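Local structure of endo-1,3-beta-glucanase, family GH16 (Zobellia galactanivorans, 4BPZ) at residues T12-D17 and S89-T94; I145-G150 and S155-F160; H159-D164 and Y170-G175. The protein probably hydrolyses internal 1,3-beta-glucosidic bonds of beta-glucans such as algal laminarin, this chain being its calcium-binding glycoside hydrolase family 16 domain. The protein carries 1 engineered substitution. All coordinates share one frame; numbering follows the deposited sequence. Where two conformers were deposited one is given.

Contact 1. Residues T12-D17 and S89-T94; sequences TLVFSD and SKFAFT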
loop_
_atom_site.group_PDB
_atom_site.type_symbol
_atom_site.label_atom_id
_atom_site.label_comp_id
_atom_site.label_asym_id
_atom_site.label_seq_id
_atom_site.Cartn_x
_atom_site.Cartn_y
_atom_site.Cartn_z
ATOM N N THR A 12 -0.480 7.356 21.263
ATOM C CA THR A 12 0.907 7.868 21.253
ATOM C C THR A 12 1.424 7.866 19.796
ATOM O O THR A 12 1.515 6.838 19.196
ATOM C CB THR A 12 1.792 6.945 22.122
ATOM O OG1 THR A 12 1.318 6.965 23.450
ATOM C CG2 THR A 12 3.275 7.315 22.014
ATOM N N LEU A 13 1.673 9.058 19.263
ATOM C CA LEU A 13 2.157 9.169 17.918
ATOM C C LEU A 13 3.564 8.613 17.806
ATOM O O LEU A 13 4.453 9.081 18.523
ATOM C CB LEU A 13 2.084 10.628 17.449
ATOM C CG LEU A 13 2.431 10.814 15.905
ATOM C CD1 LEU A 13 1.347 10.293 15.006
ATOM C CD2 LEU A 13 2.565 12.327 15.713
ATOM N N VAL A 14 3.802 7.643 16.934
ATOM C CA VAL A 14 5.134 7.013 16.741
ATOM C C VAL A 14 5.750 7.238 15.420
ATOM O O VAL A 14 6.984 7.087 15.274
ATOM C CB VAL A 14 5.125 5.493 17.114
ATOM C CG1 VAL A 14 4.774 5.356 18.630
ATOM C CG2 VAL A 14 4.116 4.720 16.261
ATOM N N PHE A 15 4.963 7.594 14.405
ATOM C CA PHE A 15 5.513 7.861 13.084
ATOM C C PHE A 15 4.501 8.722 12.368
ATOM O O PHE A 15 3.308 8.454 12.445
ATOM C CB PHE A 15 5.678 6.546 12.281
ATOM C CG PHE A 15 6.086 6.742 10.835
ATOM C CD1 PHE A 15 7.426 6.842 10.442
ATOM C CD2 PHE A 15 5.123 6.814 9.870
ATOM C CE1 PHE A 15 7.795 7.021 9.085
ATOM C CE2 PHE A 15 5.476 6.968 8.500
ATOM C CZ PHE A 15 6.829 7.009 8.072
ATOM N N SER A 16 5.006 9.709 11.583
ATOM C CA SER A 16 4.057 10.437 10.727
ATOM C C SER A 16 4.789 11.125 9.627
ATOM O O SER A 16 5.996 11.437 9.740
ATOM C CB SER A 16 3.238 11.458 11.501
ATOM O OG SER A 16 4.065 12.453 12.027
ATOM N N ASP A 17 4.047 11.427 8.598
ATOM C CA ASP A 17 4.540 12.366 7.561
ATOM C C ASP A 17 3.325 13.224 7.211
ATOM O O ASP A 17 2.338 12.697 6.673
ATOM C CB ASP A 17 5.221 11.694 6.352
ATOM C CG ASP A 17 6.043 12.709 5.597
ATOM O OD1 ASP A 17 5.818 13.925 5.743
ATOM O OD2 ASP A 17 6.930 12.204 4.781
ATOM N N SER A 89 7.512 2.380 4.147
ATOM C CA SER A 89 7.995 3.134 5.317
ATOM C C SER A 89 9.298 2.528 5.828
ATOM O O SER A 89 9.476 1.309 5.899
ATOM C CB SER A 89 6.951 3.112 6.436
ATOM O OG SER A 89 6.615 1.820 6.926
ATOM N N LYS A 90 10.172 3.467 6.250
ATOM C CA LYS A 90 11.432 3.195 6.952
ATOM C C LYS A 90 11.076 3.159 8.449
ATOM O O LYS A 90 11.571 3.918 9.274
ATOM C CB LYS A 90 12.496 4.260 6.617
ATOM C CG LYS A 90 13.031 4.055 5.245
ATOM C CD LYS A 90 14.357 4.802 5.169
ATOM C CE LYS A 90 14.887 4.555 3.756
ATOM N NZ LYS A 90 16.097 5.425 3.511
ATOM N N PHE A 91 10.125 2.290 8.754
ATOM C CA PHE A 91 9.535 2.298 10.101
ATOM C C PHE A 91 8.714 1.074 10.106
ATOM O O PHE A 91 7.784 0.954 9.309
ATOM C CB PHE A 91 8.614 3.525 10.372
ATOM C CG PHE A 91 7.952 3.494 11.745
ATOM C CD1 PHE A 91 8.724 3.813 12.867
ATOM C CD2 PHE A 91 6.612 3.113 11.939
ATOM C CE1 PHE A 91 8.171 3.843 14.158
ATOM C CE2 PHE A 91 6.050 3.109 13.239
ATOM C CZ PHE A 91 6.847 3.450 14.323
ATOM N N ALA A 92 9.057 0.194 11.014
ATOM C CA ALA A 92 8.372 -1.064 11.171
ATOM C C ALA A 92 7.752 -1.101 12.560
ATOM O O ALA A 92 8.428 -0.614 13.502
ATOM C CB ALA A 92 9.322 -2.249 10.949
ATOM N N PHE A 93 6.593 -1.651 12.746
ATOM C CA PHE A 93 5.873 -1.534 14.007
ATOM C C PHE A 93 4.986 -2.748 14.220
ATOM O O PHE A 93 4.548 -3.366 13.221
ATOM C CB PHE A 93 5.066 -0.233 14.076
ATOM C CG PHE A 93 4.025 -0.150 13.029
ATOM C CD1 PHE A 93 4.344 0.086 11.678
ATOM C CD2 PHE A 93 2.676 -0.381 13.320
ATOM C CE1 PHE A 93 3.422 0.116 10.658
ATOM C CE2 PHE A 93 1.707 -0.329 12.246
ATOM C CZ PHE A 93 2.126 -0.125 10.954
ATOM N N THR A 94 4.727 -3.027 15.500
ATOM C CA THR A 94 3.806 -4.102 15.887
ATOM C C THR A 94 2.704 -3.533 16.685
ATOM O O THR A 94 2.934 -2.979 17.774
ATOM C CB THR A 94 4.488 -5.199 16.718
ATOM O OG1 THR A 94 5.648 -5.589 15.972
ATOM C CG2 THR A 94 3.568 -6.386 16.926
#
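Phe-15 and Phe-91 lie antiparallel, the root of Phe-15 over the Phe-91 ring, that of Phe-91 against Phe-15 CD1. Phe-91 is modelled in two conformers, and the one considered here receives Phe-15 CB squarely over one ring face, 3.6 Å from the ring centroid, a CH-pi contact. Next, CG lies 3.8 Å from Phe-91 CD2. Because CG stands anti to the backbone N (chi1 173°), the Phe-15 ring then runs back over the base of Phe-91: CD1 meets Phe-91 CB at 3.5 Å, and CE1 stays near the same carbon. At the tip, CZ reaches Ser-89 CB at 4.2 Å. The ring planes are only 18° apart, but with centroids 5.0 Å apart they barely overlap. Val-14 comes in crosswise, its CG2 3.6 Å from Phe-91 CZ. With an alanine in place of Phe-15 the CB could still sit over Phe-91, but losing the ring would probably leave Phe-91 CB and Ser-89 CB without their neighbour. Val-14 and Phe-15 both face Ile-254 of strand 244-255, a classic beta bulge, and both side chains point to segment 89-94 at a margin of the beta-jelly-roll sandwich of family 16.

Contact 2. Residues I145-G150 and S155-F160; sequences ILEQNG and STIAHF. With GLC (alpha-D-glucopyranose), chain C.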
loop_
_atom_site.group_PDB
_atom_site.type_symbol
_atom_site.label_atom_id
_atom_site.label_comp_id
_atom_site.label_asym_id
_atom_site.label_seq_id
_atom_site.Cartn_x
_atom_site.Cartn_y
_atom_site.Cartn_z
ATOM N N ILE A 145 -5.075 -1.993 3.873
ATOM C CA ILE A 145 -5.894 -0.922 4.451
ATOM C C ILE A 145 -6.802 -0.330 3.384
ATOM O O ILE A 145 -7.954 -0.015 3.659
ATOM C CB ILE A 145 -4.984 0.113 5.091
ATOM C CG1 ILE A 145 -4.070 -0.566 6.125
ATOM C CG2 ILE A 145 -5.844 1.226 5.685
ATOM C CD1 ILE A 145 -3.080 0.393 6.766
ATOM N N LEU A 146 -6.317 -0.199 2.161
ATOM C CA LEU A 146 -7.139 0.276 1.054
ATOM C C LEU A 146 -6.600 -0.319 -0.199
ATOM O O LEU A 146 -5.381 -0.297 -0.471
ATOM C CB LEU A 146 -6.979 1.823 0.974
ATOM C CG LEU A 146 -7.637 2.582 -0.202
ATOM C CD1 LEU A 146 -6.813 2.605 -1.439
ATOM C CD2 LEU A 146 -9.134 2.152 -0.377
ATOM N N GLU A 147 -7.474 -0.917 -1.061
ATOM C CA GLU A 147 -7.220 -1.069 -2.466
ATOM C C GLU A 147 -8.447 -0.602 -3.229
ATOM O O GLU A 147 -9.572 -0.678 -2.723
ATOM C CB GLU A 147 -6.954 -2.504 -2.851
ATOM C CG GLU A 147 -5.781 -3.167 -2.161
ATOM C CD GLU A 147 -5.616 -4.627 -2.587
ATOM O OE1 GLU A 147 -5.110 -4.937 -3.676
ATOM O OE2 GLU A 147 -6.112 -5.565 -1.831
ATOM N N GLN A 148 -8.239 -0.115 -4.460
ATOM C CA GLN A 148 -9.349 -0.033 -5.402
ATOM C C GLN A 148 -8.965 -0.734 -6.642
ATOM O O GLN A 148 -7.796 -0.644 -7.077
ATOM C CB GLN A 148 -9.746 1.418 -5.727
ATOM C CG GLN A 148 -10.566 2.162 -4.731
ATOM C CD GLN A 148 -11.325 3.271 -5.391
ATOM O OE1 GLN A 148 -10.752 4.166 -6.080
ATOM N NE2 GLN A 148 -12.583 3.319 -5.109
ATOM N N ASN A 149 -9.892 -1.479 -7.239
ATOM C CA ASN A 149 -9.650 -2.024 -8.539
ATOM C C ASN A 149 -9.835 -0.976 -9.634
ATOM O O ASN A 149 -10.213 0.135 -9.386
ATOM C CB ASN A 149 -10.462 -3.326 -8.770
ATOM C CG ASN A 149 -11.952 -3.115 -8.707
ATOM O OD1 ASN A 149 -12.679 -3.975 -8.094
ATOM N ND2 ASN A 149 -12.438 -2.055 -9.249
ATOM N N GLY A 150 -9.540 -1.354 -10.871
ATOM C CA GLY A 150 -9.517 -0.406 -11.983
ATOM C C GLY A 150 -10.872 -0.134 -12.565
ATOM O O GLY A 150 -11.041 0.912 -13.220
ATOM N N SER A 155 -16.282 1.521 -4.983
ATOM C CA SER A 155 -16.126 0.725 -3.809
ATOM C C SER A 155 -14.628 0.618 -3.461
ATOM O O SER A 155 -13.743 0.798 -4.282
ATOM C CB SER A 155 -16.814 -0.635 -4.041
ATOM O OG SER A 155 -16.101 -1.733 -3.671
ATOM N N THR A 156 -14.377 0.369 -2.198
ATOM C CA THR A 156 -13.019 0.123 -1.711
ATOM C C THR A 156 -12.951 -1.287 -1.136
ATOM O O THR A 156 -13.960 -1.853 -0.687
ATOM C CB THR A 156 -12.562 1.169 -0.645
ATOM O OG1 THR A 156 -13.249 0.997 0.568
ATOM C CG2 THR A 156 -12.708 2.590 -1.137
ATOM N N ILE A 157 -11.720 -1.747 -1.058
ATOM C CA ILE A 157 -11.417 -3.072 -0.588
ATOM C C ILE A 157 -10.538 -3.049 0.620
ATOM O O ILE A 157 -9.609 -2.179 0.728
ATOM C CB ILE A 157 -10.574 -3.740 -1.697
ATOM C CG1 ILE A 157 -11.430 -3.967 -2.984
ATOM C CG2 ILE A 157 -9.888 -5.017 -1.208
ATOM C CD1 ILE A 157 -10.554 -4.158 -4.234
ATOM N N ALA A 158 -10.763 -3.939 1.571
ATOM C CA ALA A 158 -9.834 -4.189 2.742
ATOM C C ALA A 158 -9.681 -5.684 2.667
ATOM O O ALA A 158 -10.579 -6.413 2.565
ATOM C CB ALA A 158 -10.526 -3.844 4.087
ATOM N N HIS A 159 -8.485 -6.196 2.775
ATOM C CA HIS A 159 -8.223 -7.629 2.635
ATOM C C HIS A 159 -6.925 -8.180 3.198
ATOM O O HIS A 159 -5.890 -7.626 2.967
ATOM C CB HIS A 159 -7.957 -7.852 1.232
ATOM C CG HIS A 159 -8.689 -8.955 0.721
ATOM N ND1 HIS A 159 -8.237 -10.215 0.561
ATOM C CD2 HIS A 159 -9.994 -8.945 0.274
ATOM C CE1 HIS A 159 -9.258 -10.951 0.002
ATOM N NE2 HIS A 159 -10.276 -10.183 -0.196
ATOM N N PHE A 160 -6.980 -9.265 3.893
ATOM C CA PHE A 160 -5.872 -9.870 4.592
ATOM C C PHE A 160 -5.350 -11.047 3.820
ATOM O O PHE A 160 -6.167 -11.829 3.288
ATOM C CB PHE A 160 -6.361 -10.317 6.012
ATOM C CG PHE A 160 -6.834 -9.202 6.873
ATOM C CD1 PHE A 160 -8.120 -8.675 6.813
ATOM C CD2 PHE A 160 -5.911 -8.588 7.788
ATOM C CE1 PHE A 160 -8.502 -7.601 7.614
ATOM C CE2 PHE A 160 -6.312 -7.557 8.578
ATOM C CZ PHE A 160 -7.593 -7.034 8.510
HETATM C C1 GLC C . -2.581 -7.239 -1.717
HETATM C C2 GLC C . -2.003 -8.335 -2.675
HETATM C C3 GLC C . -0.658 -7.808 -3.194
HETATM C C4 GLC C . -0.819 -6.497 -3.829
HETATM C C5 GLC C . -1.237 -5.579 -2.706
HETATM C C6 GLC C . -1.449 -4.144 -3.133
HETATM O O1 GLC C . -1.965 -7.230 -0.447
HETATM O O2 GLC C . -1.889 -9.516 -1.922
HETATM O O3 GLC C . -0.108 -8.789 -4.172
HETATM O O4 GLC C . 0.423 -6.080 -4.428
HETATM O O5 GLC C . -2.514 -6.042 -2.211
HETATM O O6 GLC C . -2.458 -4.027 -4.130
HETATM O O HOH W 1 -12.664 -1.030 -6.165
#
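Glu-147 and Ile-157 form one antiparallel hydrogen-bonded pair, the single bridge between these segments: Glu-147 N gives to Ile-157 O at 3.1 Å and Ile-157 N to Glu-147 O at 2.9 Å. Packing is tight behind this pair, where Leu-146 lies across Thr-156, CD2 3.6 Å from its CB, both residues being buried. Ile-145 and Leu-146 both face Ile-114 of strand 110-118, a classic beta bulge at the corner where the chain turns.

Beyond the bridge, regular pairing gives way to polar links at the more open end, where Asn-149 and Ser-155 are partly exposed. Gln-148 NE2 donates to Ser-155 O at 2.9 Å (N-H...O 154°), reaching it from well above the carbonyl plane. A water spans the wider gap, accepting from Asn-149 N at 3.0 Å and donating to the same Ser-155 O at 2.8 Å, so that this carbonyl holds two donors. Ile-157 CD1 reaches from the bridge toward the Asn-149 backbone.

On the glycan side, the Glu-147 side chain has CG anti to the carbonyl carbon (chi1 -59°) and runs out extended. Its OE1 accepts from glucose O6 at 2.8 Å and also from Trp-111 NE1, whereas OE2 rests 3.9 Å from Ile-157 CG2 and close to the carboxylate of Asp-144, a like charge. The engineered Ser-142, Asp-144 and Glu-147 all belong to the glycan pocket, consistent with the active-site strand of family 16 enzymes. The backbone bridge therefore anchors the root of Glu-147, while an indole N-H and the sugar hydroxyl orient its carboxylate.

Contact 3. Residues H159-D164 and Y170-G175; sequences HFHWSD and YQNLGG. With GLC (alpha-D-glucopyranose), chain C.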
loop_
_atom_site.group_PDB
_atom_site.type_symbol
_atom_site.label_atom_id
_atom_site.label_comp_id
_atom_site.label_asym_id
_atom_site.label_seq_id
_atom_site.Cartn_x
_atom_site.Cartn_y
_atom_site.Cartn_z
ATOM N N HIS A 159 -8.485 -6.196 2.775
ATOM C CA HIS A 159 -8.223 -7.629 2.635
ATOM C C HIS A 159 -6.925 -8.180 3.198
ATOM O O HIS A 159 -5.890 -7.626 2.967
ATOM C CB HIS A 159 -7.957 -7.852 1.232
ATOM C CG HIS A 159 -8.689 -8.955 0.721
ATOM N ND1 HIS A 159 -8.237 -10.215 0.561
ATOM C CD2 HIS A 159 -9.994 -8.945 0.274
ATOM C CE1 HIS A 159 -9.258 -10.951 0.002
ATOM N NE2 HIS A 159 -10.276 -10.183 -0.196
ATOM N N PHE A 160 -6.980 -9.265 3.893
ATOM C CA PHE A 160 -5.872 -9.870 4.592
ATOM C C PHE A 160 -5.350 -11.047 3.820
ATOM O O PHE A 160 -6.167 -11.829 3.288
ATOM C CB PHE A 160 -6.361 -10.317 6.012
ATOM C CG PHE A 160 -6.834 -9.202 6.873
ATOM C CD1 PHE A 160 -8.120 -8.675 6.813
ATOM C CD2 PHE A 160 -5.911 -8.588 7.788
ATOM C CE1 PHE A 160 -8.502 -7.601 7.614
ATOM C CE2 PHE A 160 -6.312 -7.557 8.578
ATOM C CZ PHE A 160 -7.593 -7.034 8.510
ATOM N N HIS A 161 -4.055 -11.194 3.800
ATOM C CA HIS A 161 -3.395 -12.332 3.106
ATOM C C HIS A 161 -2.354 -12.899 4.027
ATOM O O HIS A 161 -1.458 -12.134 4.482
ATOM C CB HIS A 161 -2.725 -11.898 1.811
ATOM C CG HIS A 161 -3.600 -11.220 0.811
ATOM N ND1 HIS A 161 -4.024 -9.902 0.850
ATOM C CD2 HIS A 161 -4.275 -11.783 -0.230
ATOM C CE1 HIS A 161 -4.837 -9.678 -0.200
ATOM N NE2 HIS A 161 -4.970 -10.793 -0.844
ATOM N N TRP A 162 -2.410 -14.200 4.325
ATOM C CA TRP A 162 -1.452 -14.769 5.245
ATOM C C TRP A 162 -1.470 -16.249 5.132
ATOM O O TRP A 162 -2.369 -16.852 4.513
ATOM C CB TRP A 162 -1.696 -14.363 6.682
ATOM C CG TRP A 162 -2.814 -15.044 7.376
ATOM C CD1 TRP A 162 -2.666 -16.099 8.315
ATOM C CD2 TRP A 162 -4.242 -14.786 7.280
ATOM N NE1 TRP A 162 -3.883 -16.415 8.806
ATOM C CE2 TRP A 162 -4.886 -15.647 8.259
ATOM C CE3 TRP A 162 -5.006 -13.921 6.526
ATOM C CZ2 TRP A 162 -6.270 -15.739 8.384
ATOM C CZ3 TRP A 162 -6.394 -13.953 6.646
ATOM C CH2 TRP A 162 -7.024 -14.924 7.556
ATOM N N SER A 163 -0.450 -16.910 5.628
ATOM C CA SER A 163 -0.542 -18.343 5.926
ATOM C C SER A 163 -0.379 -18.522 7.416
ATOM O O SER A 163 0.336 -17.749 8.064
ATOM C CB SER A 163 0.431 -19.204 5.127
ATOM O OG SER A 163 1.758 -18.777 5.242
ATOM N N ASP A 164 -1.146 -19.446 7.976
ATOM C CA ASP A 164 -1.064 -19.759 9.396
ATOM C C ASP A 164 0.371 -20.175 9.758
ATOM O O ASP A 164 1.043 -20.824 8.943
ATOM C CB ASP A 164 -2.100 -20.798 9.756
ATOM C CG ASP A 164 -3.323 -20.153 10.400
ATOM O OD1 ASP A 164 -3.781 -18.931 10.199
ATOM O OD2 ASP A 164 -3.784 -20.942 11.169
ATOM N N TYR A 170 -2.723 -21.093 2.666
ATOM C CA TYR A 170 -2.911 -19.680 2.321
ATOM C C TYR A 170 -4.289 -19.194 2.635
ATOM O O TYR A 170 -5.274 -19.828 2.201
ATOM C CB TYR A 170 -2.586 -19.467 0.857
ATOM C CG TYR A 170 -2.912 -18.133 0.260
ATOM C CD1 TYR A 170 -2.384 -16.994 0.807
ATOM C CD2 TYR A 170 -3.710 -17.986 -0.883
ATOM C CE1 TYR A 170 -2.687 -15.730 0.311
ATOM C CE2 TYR A 170 -3.965 -16.718 -1.443
ATOM C CZ TYR A 170 -3.446 -15.588 -0.855
ATOM O OH TYR A 170 -3.740 -14.388 -1.447
ATOM N N GLN A 171 -4.431 -18.085 3.341
ATOM C CA GLN A 171 -5.738 -17.518 3.664
ATOM C C GLN A 171 -5.825 -16.149 3.011
ATOM O O GLN A 171 -4.845 -15.383 3.041
ATOM C CB GLN A 171 -5.909 -17.282 5.199
ATOM C CG GLN A 171 -5.537 -18.419 6.186
ATOM C CD GLN A 171 -6.609 -19.403 6.227
ATOM O OE1 GLN A 171 -6.375 -20.554 5.965
ATOM N NE2 GLN A 171 -7.828 -18.945 6.539
ATOM N N ASN A 172 -7.005 -15.813 2.505
ATOM C CA ASN A 172 -7.207 -14.492 1.845
ATOM C C ASN A 172 -8.620 -14.151 2.036
ATOM O O ASN A 172 -9.499 -14.846 1.520
ATOM C CB ASN A 172 -6.845 -14.747 0.339
ATOM C CG ASN A 172 -7.316 -13.715 -0.659
ATOM O OD1 ASN A 172 -7.567 -12.583 -0.319
ATOM N ND2 ASN A 172 -7.239 -14.081 -1.949
ATOM N N LEU A 173 -8.928 -13.109 2.762
ATOM C CA LEU A 173 -10.331 -12.756 3.004
ATOM C C LEU A 173 -10.435 -11.311 3.329
ATOM O O LEU A 173 -9.440 -10.686 3.683
ATOM C CB LEU A 173 -11.052 -13.673 4.020
ATOM C CG LEU A 173 -10.218 -13.972 5.244
ATOM C CD1 LEU A 173 -10.025 -12.797 6.112
ATOM C CD2 LEU A 173 -10.955 -15.020 6.080
ATOM N N GLY A 174 -11.616 -10.762 3.237
ATOM C CA GLY A 174 -11.840 -9.400 3.559
ATOM C C GLY A 174 -13.200 -8.946 3.147
ATOM O O GLY A 174 -14.130 -9.720 3.024
ATOM N N GLY A 175 -13.325 -7.632 2.942
ATOM C CA GLY A 175 -14.607 -7.021 2.607
ATOM C C GLY A 175 -14.427 -5.853 1.674
ATOM O O GLY A 175 -13.306 -5.460 1.299
HETATM C C1 GLC C . -2.581 -7.239 -1.717
HETATM C C2 GLC C . -2.003 -8.335 -2.675
HETATM C C3 GLC C . -0.658 -7.808 -3.194
HETATM C C4 GLC C . -0.819 -6.497 -3.829
HETATM C C5 GLC C . -1.237 -5.579 -2.706
HETATM C C6 GLC C . -1.449 -4.144 -3.133
HETATM O O1 GLC C . -1.965 -7.230 -0.447
HETATM O O2 GLC C . -1.889 -9.516 -1.922
HETATM O O3 GLC C . -0.108 -8.789 -4.172
HETATM O O4 GLC C . 0.423 -6.080 -4.428
HETATM O O5 GLC C . -2.514 -6.042 -2.211
HETATM O O6 GLC C . -2.458 -4.027 -4.130
#
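The His-161 imidazole has glucose O2 over the centre of one face, 3.4 Å from His-161 CE1, and Tyr-170 at its edge, where OH approaches His-161 CD2 to 2.9 Å. Asn-172 lies alongside, its amide plane turned 31° from that of the imidazole. On the reverse face of this antiparallel beta hairpin, the Trp-162 indole carries Gln-171 over one face, CB standing 3.3 Å from the centroid of the six-membered ring in a CH-pi contact. The edge of the same indole meets Leu-173, CZ3 to CD1 being 3.8 Å. With CG set between the backbone N and carbonyl carbon (chi1 76°), Trp-162 folds across the hairpin toward strand 170-175, and Gln-171, bent at chi2, follows the indole with CG close to CE2 and CZ2.

Four backbone bonds join the strands in two hydrogen-bonded pairs, Phe-160 with Leu-173 and Trp-162 with Gln-171. Among them Gln-171 N to Trp-162 O, at 2.7 Å, is nearly straight. Between these pairs Asn-172 CA brings its hydrogen to Phe-160 O, a CA-H...O contact of 3.2 Å.

Along both strands the side chains alternate between the two faces. Phe-160, Trp-162, Gln-171 and Leu-173 share one face, where Tyr-208 and Leu-210 of strand 205-211 pack on it as the second layer of the jelly roll. His-159, His-161, Ser-163, Tyr-170 and Asn-172 line the other, and there Tyr-170 also meets Trp-137 of the glycan pocket. The indole is held at its far corner by Asp-164: Trp-162 NE1 donates to OD1 at 2.9 Å, with an N-H...O angle of 152° and the oxygen close to the ring plane.

Along the chain, contact 1 closes before contact 2 opens, and contact 3 begins on the strand where contact 2 ends. Contacts 2 and 3 share strand 155-163, with His-159 and Phe-160 in both; their centres lie 13 Å apart, and Ala-158 N probably hydrogen-bonds to Gly-175 O at 3.0 Å, carrying the pairing on from one to the other. Both touch the same glucose, through Glu-147 and His-161, so this part of the sheet lines the glycan pocket. Contact 1, whose centre is about 22 Å from that of contact 2 and 23 Å from that of contact 3, lies across the chain's centre from contact 2 and ties the N-terminal strand 13-17 to strand 82-93.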